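Local coordinates for putative glycosyl hydrolase (Bacteroides thetaiotaomicron VPI-5482, PDB 3K11), which is of unknown function but probably acts as a glycoside hydrolase on sugar substrates, at residues A[277-282]-A[290-295]; A[77-82]-A[108-113]; A[182-187]-A[250-255]; A[175-180]-A[209-214]. One frame throughout, in Å; residues are numbered along the deposited sequence.

Interaction 1. Residues A[277-282]-A[290-295]; sequences ELLDVL and PKVMDY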
loop_
_atom_site.group_PDB
_atom_site.type_symbol
_atom_site.label_atom_id
_atom_site.label_comp_id
_atom_site.label_asym_id
_atom_site.label_seq_id
_atom_site.Cartn_x
_atom_site.Cartn_y
_atom_site.Cartn_z
ATOM N N GLU A 277 11.181 10.491 25.667
ATOM C CA GLU A 277 12.040 10.500 26.837
ATOM C C GLU A 277 13.068 11.633 26.818
ATOM O O GLU A 277 13.360 12.260 27.856
ATOM C CB GLU A 277 12.742 9.172 26.969
ATOM C CG GLU A 277 11.827 7.977 27.307
ATOM C CD GLU A 277 11.390 7.949 28.736
ATOM O OE1 GLU A 277 10.349 8.546 29.037
ATOM O OE2 GLU A 277 12.032 7.236 29.534
ATOM N N LEU A 278 13.636 11.883 25.645
ATOM C CA LEU A 278 14.624 12.949 25.451
ATOM C C LEU A 278 13.990 14.321 25.540
ATOM O O LEU A 278 14.496 15.197 26.230
ATOM C CB LEU A 278 15.346 12.753 24.110
ATOM C CG LEU A 278 16.442 13.740 23.735
ATOM C CD1 LEU A 278 17.468 13.835 24.837
ATOM C CD2 LEU A 278 17.089 13.362 22.373
ATOM N N LEU A 279 12.852 14.500 24.874
ATOM C CA LEU A 279 12.143 15.767 24.953
ATOM C C LEU A 279 11.567 16.092 26.361
ATOM O O LEU A 279 11.355 17.272 26.722
ATOM C CB LEU A 279 11.107 15.869 23.831
ATOM C CG LEU A 279 11.647 16.018 22.429
ATOM C CD1 LEU A 279 10.550 15.724 21.459
ATOM C CD2 LEU A 279 12.297 17.401 22.176
ATOM N N ASP A 280 11.347 15.054 27.180
ATOM C CA ASP A 280 10.993 15.271 28.578
ATOM C C ASP A 280 12.134 15.896 29.353
ATOM O O ASP A 280 11.914 16.540 30.362
ATOM C CB ASP A 280 10.649 13.937 29.251
ATOM C CG ASP A 280 9.249 13.421 28.895
ATOM O OD1 ASP A 280 8.396 14.187 28.361
ATOM O OD2 ASP A 280 8.988 12.214 29.206
ATOM N N VAL A 281 13.370 15.687 28.914
ATOM C CA VAL A 281 14.553 16.140 29.689
ATOM C C VAL A 281 15.152 17.442 29.150
ATOM O O VAL A 281 15.576 18.314 29.912
ATOM C CB VAL A 281 15.618 15.040 29.693
ATOM C CG1 VAL A 281 16.881 15.503 30.354
ATOM C CG2 VAL A 281 15.103 13.759 30.411
ATOM N N LEU A 282 15.219 17.590 27.830
ATOM C CA LEU A 282 15.874 18.753 27.252
ATOM C C LEU A 282 15.221 20.048 27.689
ATOM O O LEU A 282 14.007 20.175 27.594
ATOM C CB LEU A 282 15.809 18.766 25.711
ATOM C CG LEU A 282 16.587 17.689 24.956
ATOM C CD1 LEU A 282 16.421 17.890 23.450
ATOM C CD2 LEU A 282 18.113 17.661 25.398
ATOM N N PRO A 290 15.326 21.944 18.398
ATOM C CA PRO A 290 14.532 22.000 17.158
ATOM C C PRO A 290 14.685 20.821 16.188
ATOM O O PRO A 290 13.712 20.367 15.577
ATOM C CB PRO A 290 14.955 23.348 16.561
ATOM C CG PRO A 290 15.205 24.161 17.765
ATOM C CD PRO A 290 16.002 23.227 18.642
ATOM N N LYS A 291 15.910 20.332 16.048
ATOM C CA LYS A 291 16.204 19.194 15.184
ATOM C C LYS A 291 15.593 17.911 15.710
ATOM O O LYS A 291 15.143 17.057 14.938
ATOM C CB LYS A 291 17.716 19.010 15.045
ATOM C CG LYS A 291 18.355 20.000 14.100
ATOM C CD LYS A 291 19.778 19.616 13.790
ATOM C CE LYS A 291 20.385 20.605 12.823
ATOM N NZ LYS A 291 21.842 20.273 12.646
ATOM N N VAL A 292 15.622 17.756 17.026
ATOM C CA VAL A 292 15.010 16.594 17.660
ATOM C C VAL A 292 13.498 16.667 17.529
ATOM O O VAL A 292 12.839 15.668 17.185
ATOM C CB VAL A 292 15.379 16.499 19.152
ATOM C CG1 VAL A 292 14.629 15.360 19.859
ATOM C CG2 VAL A 292 16.872 16.291 19.307
HETATM N N MSE A 293 12.950 17.845 17.767
HETATM C CA MSE A 293 11.500 18.021 17.636
HETATM C C MSE A 293 11.000 17.813 16.217
HETATM O O MSE A 293 9.940 17.222 15.971
HETATM C CB MSE A 293 11.093 19.393 18.180
HETATM C CG MSE A 293 9.618 19.672 18.123
HETATM SE SE MSE A 293 8.481 18.504 19.193
HETATM C CE MSE A 293 8.877 19.203 20.871
ATOM N N ASP A 294 11.724 18.337 15.257
ATOM C CA ASP A 294 11.419 18.084 13.853
ATOM C C ASP A 294 11.408 16.586 13.499
ATOM O O ASP A 294 10.515 16.137 12.787
ATOM C CB ASP A 294 12.426 18.797 12.953
ATOM C CG ASP A 294 12.231 20.316 12.919
ATOM O OD1 ASP A 294 11.218 20.839 13.450
ATOM O OD2 ASP A 294 13.130 20.981 12.371
ATOM N N TYR A 295 12.398 15.838 13.975
ATOM C CA TYR A 295 12.412 14.392 13.786
ATOM C C TYR A 295 11.218 13.743 14.424
ATOM O O TYR A 295 10.571 12.867 13.823
ATOM C CB TYR A 295 13.677 13.738 14.356
ATOM C CG TYR A 295 14.789 13.612 13.356
ATOM C CD1 TYR A 295 14.647 12.824 12.235
ATOM C CD2 TYR A 295 16.018 14.257 13.567
ATOM C CE1 TYR A 295 15.657 12.697 11.316
ATOM C CE2 TYR A 295 17.052 14.091 12.650
ATOM C CZ TYR A 295 16.841 13.322 11.523
ATOM O OH TYR A 295 17.869 13.169 10.629
#
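Leu278 and Leu279 face Val292 and Met293 across two helices that run roughly antiparallel. The axes of the short helical segments run at 145° to each other and come within 10.8 Å. No hydrogen bond joins the two segments, and the contact is apolar throughout. Leu278 comes first. It reaches over with CD2, which lies 4.0 Å from CG1 of Val292, and the two side chains cross at about a right angle. Leu278 also packs on Phe233 of helix 222-240.

Leu279 does most of the packing. Its CD2 methyl sits 3.9 Å from Val292 CG1, and the two side chains slide past each other in opposite directions. Its CD1 methyl meets the CE methyl of Met293, a selenomethionine, at 3.9 Å. The Met293 chain starts with CG opposite the backbone N (chi1 -179°) and then bends at chi2 and chi3. The bends bring CE and SE round to the leucine. Replacing Leu279 by an alanine would probably leave Val292 CG1 and the Met293 methyl without this apolar partner and open a gap between the helices.

Leu282, in the loop that follows, adds a looser touch, its CD1 4.5 Å from Val292 CG2. Val292 thus meets three leucines with its two methyls. Trp344, from a loop, packs on both Leu279 and Met293. The seven intervening residues turn the chain back, and the result is a helical hairpin: helix 265-281 followed by helix 289-304. The pair is consistent with the helical-hairpin architecture of the six-hairpin glycosidase clan, to which family 88 belongs.

Interaction 2. Residues A[77-82]-A[108-113]; sequences FRLASY and QNRFRF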
loop_
_atom_site.group_PDB
_atom_site.type_symbol
_atom_site.label_atom_id
_atom_site.label_comp_id
_atom_site.label_asym_id
_atom_site.label_seq_id
_atom_site.Cartn_x
_atom_site.Cartn_y
_atom_site.Cartn_z
ATOM N N PHE A 77 7.514 -13.182 34.513
ATOM C CA PHE A 77 8.337 -12.135 33.929
ATOM C C PHE A 77 9.566 -11.825 34.774
ATOM O O PHE A 77 9.466 -11.794 36.008
ATOM C CB PHE A 77 7.513 -10.876 33.817
ATOM C CG PHE A 77 6.221 -11.093 33.104
ATOM C CD1 PHE A 77 6.229 -11.379 31.738
ATOM C CD2 PHE A 77 5.016 -11.129 33.807
ATOM C CE1 PHE A 77 5.046 -11.662 31.084
ATOM C CE2 PHE A 77 3.834 -11.378 33.154
ATOM C CZ PHE A 77 3.860 -11.643 31.766
ATOM N N ARG A 78 10.700 -11.581 34.103
ATOM C CA ARG A 78 11.989 -11.283 34.766
ATOM C C ARG A 78 11.943 -9.865 35.303
ATOM O O ARG A 78 11.391 -8.968 34.653
ATOM C CB ARG A 78 13.156 -11.455 33.769
ATOM C CG ARG A 78 13.423 -12.893 33.344
ATOM C CD ARG A 78 14.244 -13.064 32.043
ATOM N NE ARG A 78 13.459 -12.617 30.874
ATOM C CZ ARG A 78 13.848 -11.737 29.935
ATOM N NH1 ARG A 78 15.078 -11.202 29.928
ATOM N NH2 ARG A 78 12.997 -11.409 28.969
ATOM N N LEU A 79 12.472 -9.669 36.508
ATOM C CA LEU A 79 12.471 -8.354 37.159
ATOM C C LEU A 79 13.390 -7.296 36.567
ATOM O O LEU A 79 13.144 -6.107 36.764
ATOM C CB LEU A 79 12.848 -8.496 38.647
ATOM C CG LEU A 79 11.838 -9.115 39.618
ATOM C CD1 LEU A 79 12.424 -9.290 41.067
ATOM C CD2 LEU A 79 10.615 -8.222 39.722
ATOM N N ALA A 80 14.463 -7.715 35.900
ATOM C CA ALA A 80 15.457 -6.753 35.431
ATOM C C ALA A 80 15.776 -6.896 33.969
ATOM O O ALA A 80 16.860 -6.494 33.524
ATOM C CB ALA A 80 16.697 -6.825 36.240
ATOM N N SER A 81 14.795 -7.364 33.197
ATOM C CA SER A 81 14.944 -7.386 31.772
ATOM C C SER A 81 14.670 -5.950 31.258
ATOM O O SER A 81 14.126 -5.116 31.979
ATOM C CB SER A 81 13.886 -8.293 31.198
ATOM O OG SER A 81 12.613 -7.754 31.477
ATOM N N TYR A 82 15.029 -5.651 30.013
ATOM C CA TYR A 82 14.724 -4.300 29.521
ATOM C C TYR A 82 13.225 -4.091 29.434
ATOM O O TYR A 82 12.743 -2.992 29.678
ATOM C CB TYR A 82 15.407 -4.030 28.183
ATOM C CG TYR A 82 14.849 -4.715 26.970
ATOM C CD1 TYR A 82 13.772 -4.159 26.285
ATOM C CD2 TYR A 82 15.443 -5.817 26.427
ATOM C CE1 TYR A 82 13.278 -4.741 25.157
ATOM C CE2 TYR A 82 14.950 -6.394 25.290
ATOM C CZ TYR A 82 13.848 -5.854 24.668
ATOM O OH TYR A 82 13.357 -6.380 23.474
ATOM N N GLN A 108 9.141 0.725 44.063
ATOM C CA GLN A 108 9.943 0.826 45.289
ATOM C C GLN A 108 10.349 -0.559 45.799
ATOM O O GLN A 108 11.517 -0.825 46.078
ATOM C CB GLN A 108 9.145 1.563 46.370
ATOM C CG GLN A 108 8.989 3.074 46.160
ATOM C CD GLN A 108 10.205 3.862 46.605
ATOM O OE1 GLN A 108 11.124 3.297 47.190
ATOM N NE2 GLN A 108 10.205 5.167 46.356
ATOM N N ASN A 109 9.369 -1.442 45.910
ATOM C CA ASN A 109 9.602 -2.749 46.460
ATOM C C ASN A 109 10.595 -3.555 45.636
ATOM O O ASN A 109 11.534 -4.124 46.188
ATOM C CB ASN A 109 8.288 -3.484 46.593
ATOM C CG ASN A 109 8.462 -4.892 47.055
ATOM O OD1 ASN A 109 8.508 -5.816 46.246
ATOM N ND2 ASN A 109 8.579 -5.078 48.369
ATOM N N ARG A 110 10.393 -3.587 44.322
ATOM C CA ARG A 110 11.299 -4.354 43.450
ATOM C C ARG A 110 12.710 -3.780 43.417
ATOM O O ARG A 110 13.690 -4.526 43.474
ATOM C CB ARG A 110 10.732 -4.487 42.033
ATOM C CG ARG A 110 9.364 -5.187 41.940
ATOM C CD ARG A 110 9.302 -6.432 42.745
ATOM N NE ARG A 110 8.091 -7.227 42.461
ATOM C CZ ARG A 110 6.892 -7.014 42.993
ATOM N NH1 ARG A 110 6.655 -5.961 43.772
ATOM N NH2 ARG A 110 5.906 -7.848 42.726
ATOM N N PHE A 111 12.815 -2.458 43.321
ATOM C CA PHE A 111 14.136 -1.823 43.332
ATOM C C PHE A 111 14.870 -1.984 44.644
ATOM O O PHE A 111 16.072 -2.224 44.662
ATOM C CB PHE A 111 14.040 -0.317 42.981
ATOM C CG PHE A 111 13.734 -0.013 41.534
ATOM C CD1 PHE A 111 13.786 -0.988 40.549
ATOM C CD2 PHE A 111 13.500 1.303 41.157
ATOM C CE1 PHE A 111 13.571 -0.669 39.256
ATOM C CE2 PHE A 111 13.281 1.614 39.813
ATOM C CZ PHE A 111 13.280 0.632 38.902
ATOM N N ARG A 112 14.164 -1.865 45.760
ATOM C CA ARG A 112 14.817 -2.036 47.056
ATOM C C ARG A 112 15.289 -3.491 47.238
ATOM O O ARG A 112 16.330 -3.725 47.823
ATOM C CB ARG A 112 13.891 -1.609 48.196
ATOM C CG ARG A 112 13.719 -0.112 48.227
ATOM C CD ARG A 112 12.670 0.344 49.200
ATOM N NE ARG A 112 12.497 1.779 49.037
ATOM C CZ ARG A 112 13.240 2.708 49.633
ATOM N NH1 ARG A 112 14.187 2.380 50.487
ATOM N NH2 ARG A 112 13.026 3.980 49.380
ATOM N N PHE A 113 14.514 -4.446 46.714
ATOM C CA PHE A 113 14.830 -5.851 46.782
ATOM C C PHE A 113 16.080 -6.115 45.958
ATOM O O PHE A 113 16.996 -6.768 46.414
ATOM C CB PHE A 113 13.656 -6.683 46.242
ATOM C CG PHE A 113 14.009 -8.133 45.976
ATOM C CD1 PHE A 113 14.243 -9.001 47.039
ATOM C CD2 PHE A 113 14.112 -8.615 44.689
ATOM C CE1 PHE A 113 14.562 -10.332 46.810
ATOM C CE2 PHE A 113 14.426 -9.938 44.441
ATOM C CZ PHE A 113 14.653 -10.803 45.504
#
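Leu79 splits its two methyls between Arg110 and Phe113. Its CG stands beside the backbone N and opposite the carbonyl carbon (chi1 -72°), and this sends the fork toward helix 101-128. CD2 lies 3.8 Å from CD of Arg110 and 3.9 Å from Arg110 NE. It comes in at the edge of the guanidinium, near its plane. CD1 goes to the Phe113 ring at CE2, 4.0 Å away, and meets it obliquely.

Arg110 bends at chi2 (-46°), so its aliphatic part lies across the leucine while its polar end turns elsewhere. There NE bonds the carbonyl O of Thr47, and NH2 forms a salt bridge with Asp44. Phe113 crosses Leu79 at about a right angle. An alanine in place of Leu79 is likely to leave the Arg110 methylenes and the Phe113 ring near CE2 without this cover.

The loop 77-82 follows strand 70-72 and leads into helix 82-98, whose start Ser81 caps through OG to Trp84 N. The carbonyl O of Leu79 also takes a bond from Tyr88 of that helix. Leu79 therefore packs the entry to helix 82-98 against the side of helix 101-128.

Interaction 3. Residues A[182-187]-A[250-255]; sequences YRLADG and HGWVES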
loop_
_atom_site.group_PDB
_atom_site.type_symbol
_atom_site.label_atom_id
_atom_site.label_comp_id
_atom_site.label_asym_id
_atom_site.label_seq_id
_atom_site.Cartn_x
_atom_site.Cartn_y
_atom_site.Cartn_z
ATOM N N TYR A 182 29.991 -1.083 22.996
ATOM C CA TYR A 182 30.584 -0.889 21.689
ATOM C C TYR A 182 29.888 0.258 20.943
ATOM O O TYR A 182 28.659 0.450 21.042
ATOM C CB TYR A 182 30.437 -2.147 20.844
ATOM C CG TYR A 182 31.159 -2.039 19.520
ATOM C CD1 TYR A 182 32.534 -2.143 19.463
ATOM C CD2 TYR A 182 30.485 -1.847 18.335
ATOM C CE1 TYR A 182 33.215 -2.005 18.264
ATOM C CE2 TYR A 182 31.161 -1.724 17.132
ATOM C CZ TYR A 182 32.531 -1.780 17.108
ATOM O OH TYR A 182 33.231 -1.672 15.942
ATOM N N ARG A 183 30.706 1.026 20.220
ATOM C CA ARG A 183 30.209 2.157 19.440
ATOM C C ARG A 183 30.895 2.179 18.083
ATOM O O ARG A 183 32.014 1.676 17.929
ATOM C CB ARG A 183 30.557 3.457 20.128
ATOM C CG ARG A 183 29.891 3.674 21.499
ATOM C CD ARG A 183 30.657 4.673 22.220
ATOM N NE ARG A 183 30.210 5.063 23.573
ATOM C CZ ARG A 183 29.643 6.239 23.897
ATOM N NH1 ARG A 183 29.309 7.139 22.964
ATOM N NH2 ARG A 183 29.395 6.520 25.172
ATOM N N LEU A 184 30.238 2.825 17.125
ATOM C CA LEU A 184 30.853 3.155 15.842
ATOM C C LEU A 184 31.973 4.155 16.067
ATOM O O LEU A 184 32.122 4.678 17.174
ATOM C CB LEU A 184 29.820 3.778 14.882
ATOM C CG LEU A 184 28.607 2.968 14.397
ATOM C CD1 LEU A 184 27.800 3.753 13.351
ATOM C CD2 LEU A 184 29.012 1.596 13.870
ATOM N N ALA A 185 32.760 4.449 15.030
ATOM C CA ALA A 185 33.876 5.400 15.163
ATOM C C ALA A 185 33.399 6.769 15.667
ATOM O O ALA A 185 34.081 7.428 16.483
ATOM C CB ALA A 185 34.628 5.550 13.829
ATOM N N ASP A 186 32.213 7.166 15.225
ATOM C CA ASP A 186 31.642 8.438 15.604
ATOM C C ASP A 186 30.940 8.430 16.954
ATOM O O ASP A 186 30.350 9.432 17.337
ATOM C CB ASP A 186 30.719 8.945 14.529
ATOM C CG ASP A 186 29.413 8.206 14.468
ATOM O OD1 ASP A 186 29.176 7.230 15.209
ATOM O OD2 ASP A 186 28.610 8.624 13.634
ATOM N N GLY A 187 31.004 7.317 17.674
ATOM C CA GLY A 187 30.485 7.265 19.047
ATOM C C GLY A 187 29.090 6.681 19.141
ATOM O O GLY A 187 28.611 6.440 20.232
ATOM N N HIS A 250 14.562 -0.729 10.831
ATOM C CA HIS A 250 14.982 -1.472 12.035
ATOM C C HIS A 250 16.499 -1.592 12.146
ATOM O O HIS A 250 17.049 -1.556 13.236
ATOM C CB HIS A 250 14.366 -2.878 12.056
ATOM C CG HIS A 250 14.616 -3.631 13.316
ATOM N ND1 HIS A 250 14.615 -5.018 13.378
ATOM C CD2 HIS A 250 14.879 -3.191 14.566
ATOM C CE1 HIS A 250 14.854 -5.391 14.628
ATOM N NE2 HIS A 250 15.018 -4.304 15.375
ATOM N N GLY A 251 17.167 -1.739 11.002
ATOM C CA GLY A 251 18.599 -1.946 11.038
ATOM C C GLY A 251 19.382 -1.202 9.997
ATOM O O GLY A 251 18.878 -0.774 8.936
ATOM N N TRP A 252 20.660 -1.083 10.280
ATOM C CA TRP A 252 21.610 -0.370 9.398
ATOM C C TRP A 252 22.984 -0.970 9.593
ATOM O O TRP A 252 23.563 -0.836 10.654
ATOM C CB TRP A 252 21.650 1.114 9.769
ATOM C CG TRP A 252 22.443 1.994 8.864
ATOM C CD1 TRP A 252 21.992 2.669 7.747
ATOM C CD2 TRP A 252 23.830 2.373 9.027
ATOM N NE1 TRP A 252 23.015 3.400 7.205
ATOM C CE2 TRP A 252 24.145 3.248 7.983
ATOM C CE3 TRP A 252 24.818 2.052 9.976
ATOM C CZ2 TRP A 252 25.405 3.826 7.855
ATOM C CZ3 TRP A 252 26.050 2.645 9.850
ATOM C CH2 TRP A 252 26.340 3.481 8.786
ATOM N N VAL A 253 23.507 -1.590 8.540
ATOM C CA VAL A 253 24.841 -2.194 8.568
ATOM C C VAL A 253 25.811 -1.282 7.837
ATOM O O VAL A 253 25.651 -0.973 6.656
ATOM C CB VAL A 253 24.845 -3.611 7.925
ATOM C CG1 VAL A 253 26.277 -4.193 7.891
ATOM C CG2 VAL A 253 23.877 -4.537 8.755
ATOM N N GLU A 254 26.855 -0.883 8.526
ATOM C CA GLU A 254 27.734 0.168 7.990
ATOM C C GLU A 254 28.350 -0.189 6.665
ATOM O O GLU A 254 28.426 0.660 5.795
ATOM C CB GLU A 254 28.811 0.500 8.989
ATOM C CG GLU A 254 29.762 1.650 8.613
ATOM C CD GLU A 254 30.799 1.816 9.699
ATOM O OE1 GLU A 254 31.702 0.945 9.797
ATOM O OE2 GLU A 254 30.688 2.816 10.466
ATOM N N SER A 255 28.755 -1.442 6.488
ATOM C CA SER A 255 29.414 -1.835 5.241
ATOM C C SER A 255 28.513 -1.931 4.026
ATOM O O SER A 255 29.002 -1.935 2.875
ATOM C CB SER A 255 30.112 -3.167 5.386
ATOM O OG SER A 255 29.210 -4.261 5.502
HETATM O O HOH W 1 32.446 3.304 12.389
#
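Trp252 is the first residue of the segment 250-255 to touch the loop 182-187. Its CG lies opposite the backbone N (chi1 -173°), and the six-membered ring is carried toward Leu184. There CZ3 lies 4.1 Å from Leu184 CD1, and the methyl meets the ring obliquely. Leu199 of strand 198-200 and Arg239 of helix 222-240 pack on both side chains.

The strand 247-253 is the middle one of a small three-stranded antiparallel sheet, between 198-200 and 241-242. This small sheet sits in a mostly helical chain, and the loop 182-187 lies against it. Within that loop a type I beta turn runs from Leu184 to Gly187, closed by Gly187 N to Leu184 O at 2.9 Å.

Glu254 lies just past the strand. Its extended chain comes from the opposite direction to Leu184, and OE2 stops 4.0 Å from Leu184 CD2. The polar link is made through a water. It accepts from Ala185 N at 2.9 Å and donates to Glu254 OE2 at 2.7 Å, so the N-H of Ala185 is linked through the water to the carboxylate. The other oxygen, OE1, takes a hydrogen bond from Asn197 ND2, which gives the carboxylate a second partner. Arg183 NH1, which also pairs with Glu228, meets the carbonyl O of Gly187 at 2.9 Å, on a lone pair in the carbonyl plane.

Interaction 4. Residues A[175-180]-A[209-214]; sequences DFIINK and PAVAQM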
loop_
_atom_site.group_PDB
_atom_site.type_symbol
_atom_site.label_atom_id
_atom_site.label_comp_id
_atom_site.label_asym_id
_atom_site.label_seq_id
_atom_site.Cartn_x
_atom_site.Cartn_y
_atom_site.Cartn_z
ATOM N N ASP A 175 28.115 2.989 34.033
ATOM C CA ASP A 175 29.508 2.802 33.655
ATOM C C ASP A 175 29.570 1.903 32.423
ATOM O O ASP A 175 30.321 2.169 31.466
ATOM C CB ASP A 175 30.280 2.153 34.774
ATOM C CG ASP A 175 31.763 1.890 34.408
ATOM O OD1 ASP A 175 32.430 2.758 33.861
ATOM O OD2 ASP A 175 32.255 0.809 34.706
ATOM N N PHE A 176 28.798 0.814 32.433
ATOM C CA PHE A 176 28.735 -0.029 31.217
ATOM C C PHE A 176 28.279 0.753 29.973
ATOM O O PHE A 176 28.894 0.686 28.906
ATOM C CB PHE A 176 27.862 -1.282 31.366
ATOM C CG PHE A 176 27.705 -1.986 30.056
ATOM C CD1 PHE A 176 28.686 -2.848 29.613
ATOM C CD2 PHE A 176 26.640 -1.710 29.242
ATOM C CE1 PHE A 176 28.572 -3.421 28.366
ATOM C CE2 PHE A 176 26.561 -2.269 27.977
ATOM C CZ PHE A 176 27.541 -3.086 27.556
ATOM N N ILE A 177 27.153 1.431 30.090
ATOM C CA ILE A 177 26.576 2.151 28.960
ATOM C C ILE A 177 27.566 3.129 28.370
ATOM O O ILE A 177 27.819 3.129 27.149
ATOM C CB ILE A 177 25.269 2.884 29.389
ATOM C CG1 ILE A 177 24.183 1.851 29.744
ATOM C CG2 ILE A 177 24.734 3.871 28.298
ATOM C CD1 ILE A 177 23.025 2.435 30.507
ATOM N N ILE A 178 28.129 3.977 29.232
ATOM C CA ILE A 178 28.869 5.132 28.741
ATOM C C ILE A 178 30.311 4.846 28.430
ATOM O O ILE A 178 30.889 5.503 27.546
ATOM C CB ILE A 178 28.711 6.367 29.704
ATOM C CG1 ILE A 178 28.740 7.662 28.888
ATOM C CG2 ILE A 178 29.745 6.295 30.864
ATOM C CD1 ILE A 178 27.501 7.893 28.030
ATOM N N ASN A 179 30.892 3.862 29.100
ATOM C CA ASN A 179 32.284 3.528 28.918
ATOM C C ASN A 179 32.629 2.188 28.260
ATOM O O ASN A 179 33.711 2.049 27.720
ATOM C CB ASN A 179 32.970 3.527 30.285
ATOM C CG ASN A 179 32.963 4.884 30.947
ATOM O OD1 ASN A 179 33.252 5.863 30.303
ATOM N ND2 ASN A 179 32.704 4.934 32.237
ATOM N N LYS A 180 31.756 1.197 28.343
ATOM C CA LYS A 180 32.050 -0.124 27.841
ATOM C C LYS A 180 31.312 -0.557 26.584
ATOM O O LYS A 180 31.855 -1.304 25.771
ATOM C CB LYS A 180 31.774 -1.108 28.942
ATOM C CG LYS A 180 32.673 -0.860 30.160
ATOM C CD LYS A 180 32.478 -1.964 31.168
ATOM C CE LYS A 180 33.368 -1.744 32.419
ATOM N NZ LYS A 180 33.125 -2.810 33.474
ATOM N N PRO A 209 17.641 7.262 26.632
ATOM C CA PRO A 209 16.987 7.715 27.871
ATOM C C PRO A 209 17.870 7.676 29.113
ATOM O O PRO A 209 17.794 8.583 29.956
ATOM C CB PRO A 209 15.773 6.784 27.991
ATOM C CG PRO A 209 15.446 6.455 26.533
ATOM C CD PRO A 209 16.846 6.206 25.992
ATOM N N ALA A 210 18.713 6.651 29.237
ATOM C CA ALA A 210 19.621 6.547 30.373
ATOM C C ALA A 210 20.582 7.738 30.414
ATOM O O ALA A 210 20.870 8.291 31.482
ATOM C CB ALA A 210 20.415 5.242 30.286
ATOM N N VAL A 211 21.136 8.065 29.245
ATOM C CA VAL A 211 22.059 9.193 29.132
ATOM C C VAL A 211 21.313 10.482 29.465
ATOM O O VAL A 211 21.802 11.286 30.240
ATOM C CB VAL A 211 22.762 9.239 27.749
ATOM C CG1 VAL A 211 23.711 10.466 27.667
ATOM C CG2 VAL A 211 23.540 7.920 27.479
ATOM N N ALA A 212 20.120 10.697 28.891
ATOM C CA ALA A 212 19.299 11.865 29.213
ATOM C C ALA A 212 18.994 11.974 30.728
ATOM O O ALA A 212 19.136 13.048 31.332
ATOM C CB ALA A 212 17.980 11.867 28.355
ATOM N N GLN A 213 18.620 10.866 31.356
ATOM C CA GLN A 213 18.340 10.893 32.790
ATOM C C GLN A 213 19.577 11.118 33.628
ATOM O O GLN A 213 19.511 11.807 34.660
ATOM C CB GLN A 213 17.596 9.615 33.217
ATOM C CG GLN A 213 16.116 9.608 32.771
ATOM C CD GLN A 213 15.281 10.629 33.472
ATOM O OE1 GLN A 213 15.517 10.949 34.628
ATOM N NE2 GLN A 213 14.286 11.172 32.778
HETATM N N MSE A 214 20.704 10.555 33.218
HETATM C CA MSE A 214 21.953 10.787 33.953
HETATM C C MSE A 214 22.320 12.255 33.960
HETATM O O MSE A 214 22.980 12.705 34.909
HETATM C CB MSE A 214 23.159 10.035 33.404
HETATM C CG MSE A 214 23.445 8.713 33.923
HETATM SE SE MSE A 214 23.448 8.392 35.797
HETATM C CE MSE A 214 25.206 8.505 36.306
#
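Ile177 and Ala210 make the closest touch of this contact. The CD1 methyl of the isoleucine is the bump, and the short alanine leaves the hollow that takes it, 3.8 Å from Ala210 CB. The small side chain leaves room for the long branch to lie against its CB. The other branch of Ile177, CG2, leans toward CG2 of Val211 at 4.3 Å, a looser fit. The residue thus straddles two neighbours, with CD1 over Ala210 and CG2 beside Val211.

Ile178 adds a second bump. Its CD1 lies 4.0 Å from Val211 CG2, and the two side chains cross at about a right angle. One valine methyl is therefore approached by both isoleucines. The chi1 of Ile178, -147°, is off the usual staggered values, and chi2 of 71° bends the CD1 end round to the valine. Val211 presents CG2 because that methyl stands beside its backbone N and opposite the carbonyl carbon.

The backbones lie well apart, with short axes 10.8 Å at their nearest and crossing at -102°. At such a steep crossing the helices meet in one patch and not along their lengths. A wider pi-type turn at 176-180 falls just where the two isoleucines sit. On the outer side of this helix, Asn179 ND2 bonds Asp175 OD1 at 2.7 Å, nearly straight at 164°. Ala210 also packs on Thr152 of helix 148-160, and Val211 on Tyr225 and Ala229 of helix 222-240. This is helix-on-helix packing within the alpha/alpha-barrel of the six-hairpin glycosidase clan.

Interactions 1, 2 and 4 are buried, while interaction 3 is partly buried and lies farthest from the centre of the chain. The first and fourth join helix to helix with purely apolar side chains, one roughly antiparallel and one steeply crossed. They also touch each other, since Val281 and Leu278 pack on helix 202-217. Interaction 2 sets a loop against a helix and mixes a leucine with an arginine that has its own polar partners. In interaction 3 a water and a carboxylate join the leucine contact. It meets interaction 4 where Arg183 NH2 probably bonds Ile178 O. Interactions 2 and 3 both reach the second subunit.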